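Local coordinates for alpha-Amylase (Thermotoga maritima, PDB 2B5D), which belongs to glycosyl hydrolase family 57 and combines a mostly parallel beta-sheet flanked by helices with a mainly helical C-terminal region, at residues 262-267 with 284-289; 258-263 with 302-307; 80-85 with 109-114. All coordinates share one frame; numbering follows the deposited sequence.

Contact 1 of 3, residues 262-267 with 284-289; sequences YRDIGF and RINTGI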
loop_
_atom_site.group_PDB
_atom_site.type_symbol
_atom_site.label_atom_id
_atom_site.label_comp_id
_atom_site.label_asym_id
_atom_site.label_seq_id
_atom_site.Cartn_x
_atom_site.Cartn_y
_atom_site.Cartn_z
ATOM N N TYR A 262 13.383 11.536 19.960
ATOM C CA TYR A 262 13.629 10.959 18.641
ATOM C C TYR A 262 15.102 10.855 18.261
ATOM O O TYR A 262 15.467 11.051 17.087
ATOM C CB TYR A 262 12.863 11.753 17.572
ATOM C CG TYR A 262 11.382 11.677 17.773
ATOM C CD1 TYR A 262 10.663 12.797 18.194
ATOM C CD2 TYR A 262 10.707 10.459 17.609
ATOM C CE1 TYR A 262 9.292 12.720 18.406
ATOM C CE2 TYR A 262 9.338 10.363 17.817
ATOM C CZ TYR A 262 8.629 11.497 18.209
ATOM O OH TYR A 262 7.262 11.407 18.409
ATOM N N ARG A 263 15.934 10.570 19.259
ATOM C CA ARG A 263 17.297 10.107 19.046
ATOM C C ARG A 263 17.562 8.965 19.986
ATOM O O ARG A 263 17.375 9.073 21.205
ATOM C CB ARG A 263 18.328 11.217 19.222
ATOM C CG ARG A 263 18.373 12.175 18.043
ATOM C CD ARG A 263 19.208 11.617 16.912
ATOM N NE ARG A 263 20.147 12.660 16.552
ATOM C CZ ARG A 263 21.463 12.581 16.658
ATOM N NH1 ARG A 263 22.194 13.648 16.345
ATOM N NH2 ARG A 263 22.052 11.460 17.052
ATOM N N ASP A 264 17.998 7.861 19.403
ATOM C CA ASP A 264 18.076 6.606 20.114
ATOM C C ASP A 264 19.166 5.796 19.437
ATOM O O ASP A 264 19.356 5.914 18.238
ATOM C CB ASP A 264 16.707 5.895 20.050
ATOM C CG ASP A 264 16.595 4.749 21.027
ATOM O OD1 ASP A 264 17.181 3.683 20.757
ATOM O OD2 ASP A 264 15.896 4.899 22.060
ATOM N N ILE A 265 19.883 4.988 20.210
ATOM C CA ILE A 265 21.025 4.234 19.679
ATOM C C ILE A 265 20.620 3.148 18.678
ATOM O O ILE A 265 21.469 2.608 17.972
ATOM C CB ILE A 265 21.891 3.623 20.793
ATOM C CG1 ILE A 265 21.072 2.627 21.616
ATOM C CG2 ILE A 265 22.483 4.732 21.612
ATOM C CD1 ILE A 265 21.891 1.704 22.464
ATOM N N GLY A 266 19.326 2.847 18.623
ATOM C CA GLY A 266 18.798 1.848 17.714
ATOM C C GLY A 266 18.767 2.391 16.307
ATOM O O GLY A 266 18.566 1.640 15.368
ATOM N N PHE A 267 18.966 3.701 16.167
ATOM C CA PHE A 267 18.991 4.354 14.862
ATOM C C PHE A 267 20.411 4.817 14.523
ATOM O O PHE A 267 20.744 5.042 13.349
ATOM C CB PHE A 267 18.022 5.539 14.839
ATOM C CG PHE A 267 16.566 5.142 14.911
ATOM C CD1 PHE A 267 15.941 4.934 16.142
ATOM C CD2 PHE A 267 15.814 4.976 13.745
ATOM C CE1 PHE A 267 14.598 4.573 16.210
ATOM C CE2 PHE A 267 14.457 4.609 13.806
ATOM C CZ PHE A 267 13.853 4.413 15.044
ATOM N N ARG A 284 15.171 -0.896 12.198
ATOM C CA ARG A 284 15.573 0.002 13.291
ATOM C C ARG A 284 14.355 0.495 14.070
ATOM O O ARG A 284 13.373 0.969 13.476
ATOM C CB ARG A 284 16.315 1.231 12.739
ATOM C CG ARG A 284 17.485 0.952 11.806
ATOM C CD ARG A 284 18.717 0.650 12.594
ATOM N NE ARG A 284 19.949 0.945 11.869
ATOM C CZ ARG A 284 21.131 1.089 12.459
ATOM N NH1 ARG A 284 21.235 0.981 13.775
ATOM N NH2 ARG A 284 22.211 1.346 11.738
ATOM N N ILE A 285 14.427 0.382 15.393
ATOM C CA ILE A 285 13.387 0.891 16.294
ATOM C C ILE A 285 14.059 1.504 17.519
ATOM O O ILE A 285 15.281 1.407 17.659
ATOM C CB ILE A 285 12.416 -0.228 16.772
ATOM C CG1 ILE A 285 13.176 -1.304 17.561
ATOM C CG2 ILE A 285 11.579 -0.791 15.597
ATOM C CD1 ILE A 285 12.280 -2.252 18.307
ATOM N N ASN A 286 13.253 2.119 18.395
ATOM C CA ASN A 286 13.730 2.700 19.662
ATOM C C ASN A 286 14.085 1.625 20.680
ATOM O O ASN A 286 13.417 0.583 20.769
ATOM C CB ASN A 286 12.708 3.692 20.252
ATOM C CG ASN A 286 12.731 5.065 19.558
ATOM O OD1 ASN A 286 11.735 5.782 19.541
ATOM N ND2 ASN A 286 13.869 5.432 18.992
ATOM N N THR A 287 15.150 1.890 21.432
ATOM C CA THR A 287 15.674 0.959 22.433
ATOM C C THR A 287 15.320 1.416 23.843
ATOM O O THR A 287 15.159 0.601 24.758
ATOM C CB THR A 287 17.230 0.813 22.328
ATOM O OG1 THR A 287 17.854 2.086 22.537
ATOM C CG2 THR A 287 17.655 0.289 20.970
ATOM N N GLY A 288 15.233 2.731 24.024
ATOM C CA GLY A 288 14.986 3.286 25.346
ATOM C C GLY A 288 16.208 3.944 25.940
ATOM O O GLY A 288 16.126 4.663 26.938
ATOM N N ILE A 289 17.358 3.688 25.334
ATOM C CA ILE A 289 18.550 4.423 25.711
ATOM C C ILE A 289 18.928 5.483 24.676
ATOM O O ILE A 289 19.271 5.181 23.521
ATOM C CB ILE A 289 19.740 3.539 26.287
ATOM C CG1 ILE A 289 21.112 4.203 26.024
ATOM C CG2 ILE A 289 19.630 2.018 25.951
ATOM C CD1 ILE A 289 21.811 3.702 24.866
#

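Contact 2 of 3, residues 258-263 with 302-307; sequences YREFYR and SQKEYY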
loop_
_atom_site.group_PDB
_atom_site.type_symbol
_atom_site.label_atom_id
_atom_site.label_comp_id
_atom_site.label_asym_id
_atom_site.label_seq_id
_atom_site.Cartn_x
_atom_site.Cartn_y
_atom_site.Cartn_z
ATOM N N TYR A 258 16.071 19.443 27.906
ATOM C CA TYR A 258 15.370 18.194 28.148
ATOM C C TYR A 258 15.765 17.124 27.131
ATOM O O TYR A 258 16.151 17.427 26.002
ATOM C CB TYR A 258 13.853 18.410 28.180
ATOM C CG TYR A 258 13.301 19.028 29.462
ATOM C CD1 TYR A 258 12.321 19.998 29.403
ATOM C CD2 TYR A 258 13.761 18.634 30.716
ATOM C CE1 TYR A 258 11.807 20.565 30.545
ATOM C CE2 TYR A 258 13.254 19.189 31.879
ATOM C CZ TYR A 258 12.277 20.149 31.790
ATOM O OH TYR A 258 11.750 20.718 32.936
ATOM N N ARG A 259 15.654 15.868 27.552
ATOM C CA ARG A 259 16.046 14.727 26.740
ATOM C C ARG A 259 15.191 14.615 25.481
ATOM O O ARG A 259 13.947 14.657 25.544
ATOM C CB ARG A 259 15.980 13.480 27.608
ATOM C CG ARG A 259 16.638 12.225 27.081
ATOM C CD ARG A 259 15.517 11.258 26.895
ATOM N NE ARG A 259 15.817 9.976 27.477
ATOM C CZ ARG A 259 14.931 8.994 27.590
ATOM N NH1 ARG A 259 15.281 7.838 28.130
ATOM N NH2 ARG A 259 13.693 9.169 27.163
ATOM N N GLU A 260 15.876 14.493 24.344
ATOM C CA GLU A 260 15.270 14.360 23.022
ATOM C C GLU A 260 14.707 12.955 22.821
ATOM O O GLU A 260 15.408 11.964 23.023
ATOM C CB GLU A 260 16.312 14.681 21.955
ATOM C CG GLU A 260 15.878 14.402 20.527
ATOM C CD GLU A 260 14.716 15.271 20.092
ATOM O OE1 GLU A 260 13.643 14.711 19.793
ATOM O OE2 GLU A 260 14.869 16.515 20.068
ATOM N N PHE A 261 13.441 12.870 22.418
ATOM C CA PHE A 261 12.763 11.583 22.297
ATOM C C PHE A 261 13.242 10.814 21.067
ATOM O O PHE A 261 13.513 9.610 21.142
ATOM C CB PHE A 261 11.243 11.767 22.265
ATOM C CG PHE A 261 10.477 10.471 22.291
ATOM C CD1 PHE A 261 10.234 9.816 23.488
ATOM C CD2 PHE A 261 10.002 9.903 21.110
ATOM C CE1 PHE A 261 9.543 8.618 23.509
ATOM C CE2 PHE A 261 9.312 8.708 21.118
ATOM C CZ PHE A 261 9.075 8.063 22.313
ATOM N N TYR A 262 13.383 11.536 19.960
ATOM C CA TYR A 262 13.629 10.959 18.641
ATOM C C TYR A 262 15.102 10.855 18.261
ATOM O O TYR A 262 15.467 11.051 17.087
ATOM C CB TYR A 262 12.863 11.753 17.572
ATOM C CG TYR A 262 11.382 11.677 17.773
ATOM C CD1 TYR A 262 10.663 12.797 18.194
ATOM C CD2 TYR A 262 10.707 10.459 17.609
ATOM C CE1 TYR A 262 9.292 12.720 18.406
ATOM C CE2 TYR A 262 9.338 10.363 17.817
ATOM C CZ TYR A 262 8.629 11.497 18.209
ATOM O OH TYR A 262 7.262 11.407 18.409
ATOM N N ARG A 263 15.934 10.570 19.259
ATOM C CA ARG A 263 17.297 10.107 19.046
ATOM C C ARG A 263 17.562 8.965 19.986
ATOM O O ARG A 263 17.375 9.073 21.205
ATOM C CB ARG A 263 18.328 11.217 19.222
ATOM C CG ARG A 263 18.373 12.175 18.043
ATOM C CD ARG A 263 19.208 11.617 16.912
ATOM N NE ARG A 263 20.147 12.660 16.552
ATOM C CZ ARG A 263 21.463 12.581 16.658
ATOM N NH1 ARG A 263 22.194 13.648 16.345
ATOM N NH2 ARG A 263 22.052 11.460 17.052
ATOM N N SER A 302 20.449 16.439 13.351
ATOM C CA SER A 302 21.851 16.031 13.475
ATOM C C SER A 302 22.689 16.991 14.333
ATOM O O SER A 302 23.764 16.632 14.823
ATOM C CB SER A 302 22.476 15.848 12.086
ATOM O OG SER A 302 22.923 17.088 11.559
ATOM N N GLN A 303 22.186 18.202 14.537
ATOM C CA GLN A 303 22.916 19.201 15.310
ATOM C C GLN A 303 22.659 19.137 16.822
ATOM O O GLN A 303 23.077 20.030 17.566
ATOM C CB GLN A 303 22.611 20.593 14.767
ATOM C CG GLN A 303 23.120 20.829 13.330
ATOM C CD GLN A 303 23.010 22.294 12.930
ATOM O OE1 GLN A 303 23.311 23.182 13.732
ATOM N NE2 GLN A 303 22.537 22.554 11.705
ATOM N N LYS A 304 22.000 18.065 17.261
ATOM C CA LYS A 304 21.610 17.879 18.650
ATOM C C LYS A 304 22.747 17.518 19.589
ATOM O O LYS A 304 23.539 16.617 19.322
ATOM C CB LYS A 304 20.474 16.840 18.761
ATOM C CG LYS A 304 19.177 17.410 18.220
ATOM C CD LYS A 304 17.973 16.666 18.680
ATOM C CE LYS A 304 16.766 17.121 17.885
ATOM N NZ LYS A 304 16.054 18.300 18.478
ATOM N N GLU A 305 22.795 18.213 20.715
ATOM C CA GLU A 305 23.830 17.999 21.693
ATOM C C GLU A 305 23.488 16.917 22.685
ATOM O O GLU A 305 22.326 16.568 22.871
ATOM C CB GLU A 305 24.153 19.310 22.401
ATOM C CG GLU A 305 25.050 20.147 21.532
ATOM C CD GLU A 305 25.166 21.555 22.000
ATOM O OE1 GLU A 305 24.925 22.446 21.152
ATOM O OE2 GLU A 305 25.498 21.769 23.206
ATOM N N TYR A 306 24.519 16.406 23.337
ATOM C CA TYR A 306 24.362 15.334 24.302
ATOM C C TYR A 306 23.610 15.747 25.565
ATOM O O TYR A 306 23.754 16.866 26.056
ATOM C CB TYR A 306 25.735 14.728 24.632
ATOM C CG TYR A 306 26.281 13.875 23.499
ATOM C CD1 TYR A 306 27.510 14.200 22.876
ATOM C CD2 TYR A 306 25.560 12.762 23.024
ATOM C CE1 TYR A 306 28.017 13.437 21.825
ATOM C CE2 TYR A 306 26.052 11.993 21.964
ATOM C CZ TYR A 306 27.298 12.335 21.369
ATOM O OH TYR A 306 27.797 11.576 20.316
ATOM N N TYR A 307 22.803 14.822 26.073
ATOM C CA TYR A 307 21.996 15.039 27.268
ATOM C C TYR A 307 22.862 15.166 28.520
ATOM O O TYR A 307 23.716 14.305 28.812
ATOM C CB TYR A 307 20.996 13.878 27.444
ATOM C CG TYR A 307 20.002 14.028 28.588
ATOM C CD1 TYR A 307 19.107 15.117 28.639
ATOM C CD2 TYR A 307 19.935 13.077 29.598
ATOM C CE1 TYR A 307 18.201 15.252 29.669
ATOM C CE2 TYR A 307 19.022 13.193 30.635
ATOM C CZ TYR A 307 18.159 14.288 30.665
ATOM O OH TYR A 307 17.244 14.401 31.683
#

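Contact 3 of 3, residues 80-85 with 109-114; sequences KLIELA and HFEKIL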
loop_
_atom_site.group_PDB
_atom_site.type_symbol
_atom_site.label_atom_id
_atom_site.label_comp_id
_atom_site.label_asym_id
_atom_site.label_seq_id
_atom_site.Cartn_x
_atom_site.Cartn_y
_atom_site.Cartn_z
ATOM N N LYS A 80 17.313 -8.170 28.569
ATOM C CA LYS A 80 17.841 -7.791 27.261
ATOM C C LYS A 80 18.334 -6.337 27.302
ATOM O O LYS A 80 19.425 -6.019 26.821
ATOM C CB LYS A 80 16.748 -7.968 26.207
ATOM C CG LYS A 80 17.226 -8.376 24.831
ATOM C CD LYS A 80 16.247 -9.398 24.232
ATOM C CE LYS A 80 16.559 -9.763 22.770
ATOM N NZ LYS A 80 15.955 -8.812 21.773
ATOM N N LEU A 81 17.540 -5.469 27.924
ATOM C CA LEU A 81 17.849 -4.056 28.007
ATOM C C LEU A 81 19.000 -3.727 28.964
ATOM O O LEU A 81 19.828 -2.881 28.633
ATOM C CB LEU A 81 16.578 -3.241 28.327
ATOM C CG LEU A 81 16.640 -1.711 28.393
ATOM C CD1 LEU A 81 17.119 -1.062 27.068
ATOM C CD2 LEU A 81 15.303 -1.115 28.857
ATOM N N ILE A 82 19.051 -4.367 30.137
ATOM C CA ILE A 82 20.209 -4.222 31.064
ATOM C C ILE A 82 21.529 -4.791 30.481
ATOM O O ILE A 82 22.630 -4.286 30.773
ATOM C CB ILE A 82 19.969 -4.895 32.432
ATOM C CG1 ILE A 82 18.844 -4.188 33.197
ATOM C CG2 ILE A 82 21.285 -4.927 33.261
ATOM C CD1 ILE A 82 18.241 -5.011 34.358
ATOM N N GLU A 83 21.399 -5.852 29.678
ATOM C CA GLU A 83 22.516 -6.385 28.894
ATOM C C GLU A 83 23.020 -5.329 27.905
ATOM O O GLU A 83 24.224 -5.082 27.827
ATOM C CB GLU A 83 22.099 -7.666 28.169
ATOM C CG GLU A 83 23.241 -8.448 27.510
ATOM C CD GLU A 83 22.740 -9.341 26.371
ATOM O OE1 GLU A 83 22.619 -10.565 26.584
ATOM O OE2 GLU A 83 22.427 -8.812 25.278
ATOM N N LEU A 84 22.100 -4.699 27.169
ATOM C CA LEU A 84 22.452 -3.600 26.259
ATOM C C LEU A 84 23.055 -2.437 27.027
ATOM O O LEU A 84 23.977 -1.773 26.539
ATOM C CB LEU A 84 21.240 -3.092 25.483
ATOM C CG LEU A 84 21.400 -2.464 24.090
ATOM C CD1 LEU A 84 20.264 -1.508 23.829
ATOM C CD2 LEU A 84 22.727 -1.761 23.850
ATOM N N ALA A 85 22.538 -2.194 28.225
ATOM C CA ALA A 85 23.027 -1.089 29.042
ATOM C C ALA A 85 24.511 -1.277 29.330
ATOM O O ALA A 85 25.297 -0.338 29.184
ATOM C CB ALA A 85 22.229 -0.974 30.336
ATOM N N HIS A 109 19.532 2.697 36.582
ATOM C CA HIS A 109 18.091 2.946 36.482
ATOM C C HIS A 109 17.275 1.724 36.053
ATOM O O HIS A 109 16.303 1.353 36.723
ATOM C CB HIS A 109 17.845 4.107 35.529
ATOM C CG HIS A 109 16.457 4.656 35.592
ATOM N ND1 HIS A 109 15.657 4.786 34.475
ATOM C CD2 HIS A 109 15.725 5.109 36.636
ATOM C CE1 HIS A 109 14.501 5.316 34.825
ATOM N NE2 HIS A 109 14.513 5.512 36.132
ATOM N N PHE A 110 17.676 1.091 34.950
ATOM C CA PHE A 110 16.996 -0.120 34.484
ATOM C C PHE A 110 17.064 -1.240 35.494
ATOM O O PHE A 110 16.111 -2.023 35.595
ATOM C CB PHE A 110 17.534 -0.620 33.148
ATOM C CG PHE A 110 17.358 0.340 32.025
ATOM C CD1 PHE A 110 16.368 1.323 32.066
ATOM C CD2 PHE A 110 18.170 0.258 30.902
ATOM C CE1 PHE A 110 16.217 2.207 31.035
ATOM C CE2 PHE A 110 18.013 1.149 29.852
ATOM C CZ PHE A 110 17.037 2.126 29.926
ATOM N N GLU A 111 18.175 -1.332 36.225
ATOM C CA GLU A 111 18.298 -2.361 37.256
ATOM C C GLU A 111 17.270 -2.097 38.344
ATOM O O GLU A 111 16.495 -2.990 38.700
ATOM C CB GLU A 111 19.713 -2.419 37.849
ATOM C CG GLU A 111 20.675 -3.359 37.118
ATOM C CD GLU A 111 22.093 -3.358 37.707
ATOM O OE1 GLU A 111 22.260 -2.999 38.910
ATOM O OE2 GLU A 111 23.044 -3.716 36.955
ATOM N N LYS A 112 17.262 -0.857 38.843
ATOM C CA LYS A 112 16.265 -0.369 39.802
ATOM C C LYS A 112 14.820 -0.692 39.415
ATOM O O LYS A 112 14.047 -1.190 40.237
ATOM C CB LYS A 112 16.425 1.138 40.004
ATOM C CG LYS A 112 17.020 1.542 41.345
ATOM C CD LYS A 112 15.931 1.683 42.432
ATOM C CE LYS A 112 15.474 0.309 43.015
ATOM N NZ LYS A 112 14.324 0.417 43.989
ATOM N N ILE A 113 14.475 -0.409 38.158
ATOM C CA ILE A 113 13.133 -0.638 37.635
ATOM C C ILE A 113 12.723 -2.110 37.685
ATOM O O ILE A 113 11.671 -2.436 38.234
ATOM C CB ILE A 113 12.970 -0.005 36.224
ATOM C CG1 ILE A 113 12.723 1.496 36.385
ATOM C CG2 ILE A 113 11.836 -0.660 35.408
ATOM C CD1 ILE A 113 13.146 2.285 35.210
ATOM N N LEU A 114 13.564 -2.988 37.139
ATOM C CA LEU A 114 13.283 -4.435 37.092
ATOM C C LEU A 114 13.194 -5.014 38.496
ATOM O O LEU A 114 12.448 -5.970 38.733
ATOM C CB LEU A 114 14.371 -5.175 36.313
ATOM C CG LEU A 114 14.034 -6.380 35.431
ATOM C CD1 LEU A 114 15.309 -7.183 35.175
ATOM C CD2 LEU A 114 12.925 -7.285 35.963
#

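Contact 1 of 3, residues 262-267 with 284-289
Residues 262-267 and 284-289 come closest where the CA atoms of Gly266 and Asn286 lie 5.5 Å apart, with Phe267 against Arg284 next to them. The central motif is a helix N-cap: Asp264 precedes the short helix 265-268 and accepts from Gly266 N through the anti lone pair of OD1. With CG anti to the backbone N (chi1 -166°), Asp264 points its carboxylate carbon toward 284-289, where further donors meet its oxygens. Thr287 N gives Asp264 OD1 a 2.8 Å bond from above the carboxylate plane, and Gly288 N reaches the syn lone pair of Asp264 OD2 at 3.0 Å. Thr287 OG1 also donates to Asp264 OD1, at a modelled length so short that its exact value is doubtful, and accepts from Ile289 N in an ST turn. The buried carboxylate is thus largely satisfied by backbone N-H groups; Lys290 adds a long, weak ion pair. Beyond the cap, Gly266 CA makes a CA-H...O contact with Ile285 O (3.5 Å). Arg284 runs past Phe267 in the opposite direction, and its NH1 bonds both Arg269 O and Gly266 O, the latter from above the carbonyl plane. Ile285 N lies over one face of the Phe267 ring, whose edge atom CE1 abuts Asn286 ND2 at 3.0 Å.

Contact 2 of 3, residues 258-263 with 302-307
Ser302 sets its carbonyl O in the plane of the Arg263 guanidinium, at its edge, but at 3.7 Å from Arg263 NH1 this is only a close approach; the firm partner of that guanidinium is Asp268, through a salt bridge from NH2. Two residues on, Lys304 reaches across with a chain extended as far as CE and then bent (chi4 -89°), which delivers NZ to Glu260. Lys304 NZ donates to Glu260 OE2 at 2.7 Å in a salt bridge that meets OE2 from above the carboxylate plane, and the same ammonium also bonds Ile294 O. Tyr262 N bonds Glu260 OE1 at its anti lone pair (3.2 Å), so the two oxygens of this buried carboxylate are tied to different chain segments. The Glu260 and Lys304 side chains cross at about a right angle, with Lys304 CD 3.6 Å from Glu260 CG. Both segments belong to the long excursion between strand 233-236 and helix 309-338 of the family 57 domain, and both pair by backbone with 291-294: Tyr258 and Glu260 with Ile294 and His292, Glu305 and Tyr307 with Arg293 and Tyr291. Tyr307, last in the segment, lays a ring face against Arg259 CB in a CH-pi contact, 3.8 Å from Arg259 CB to the ring centroid.

Contact 3 of 3, residues 80-85 with 109-114
Leu81 holds CG anti to its backbone N (chi1 -177°), while Phe110 turns its CG anti to the carbonyl carbon (chi1 -62°); these rotations turn both CG atoms into the interface, where the leucine fork meets the phenylalanine ring. Leu81 CD2 stands over the centre of the Phe110 ring, 3.7 Å from the centroid, a CH-pi contact. The other parts of the fork spread toward one side: Leu81 CG is 3.5 Å from Phe110 CE2, and CD1 is also nearest that atom. Ala85, one turn after Leu81, presents CB to CD2 of the same ring. Beside this pair Ile82 slides past Phe110 in the opposite direction, its CG1 3.8 Å from Phe110 CB. Farther out, Ile82 CD1 meets Leu114 CD1 at 3.7 Å and lies 4.0 Å from Glu111 CG, so that the methyl packs among Phe110, Glu111 and Leu114; of these, Glu111 is at the exposed border. Contacts are apolar throughout, and the axes of the two short segments approach to 9.7 Å at a crossing angle of -161°, nearly antiparallel. Leu114 also touches Glu75 and Met78, carrying the packing along helix 68-91. Helices 68-91 and 97-119, joined by only a few residues, form an antiparallel helical hairpin.

In the fold
All three contacts lie on the same side of the chain's centre, within the family 57 range. Contact 3 is a buried, wholly apolar helix pair; contact 1 joins the start of a short helix to a loop and contact 2 joins two loops; both are only partly buried and rely on carboxylates. In contact 1 the acid caps a helix and gathers backbone N-H groups, whereas in contact 2 it pairs with a lysine. Their first segments overlap at Tyr262 and Arg263, and their centres lie about 11 Å apart. Contact 1 also links the others: Thr287 O and Gly288 O pack on Leu81 and Phe110 of the hairpin, and Ile265 touches Leu84. Contacts 2 and 3 do not touch, their nearest atoms being about 6 Å apart.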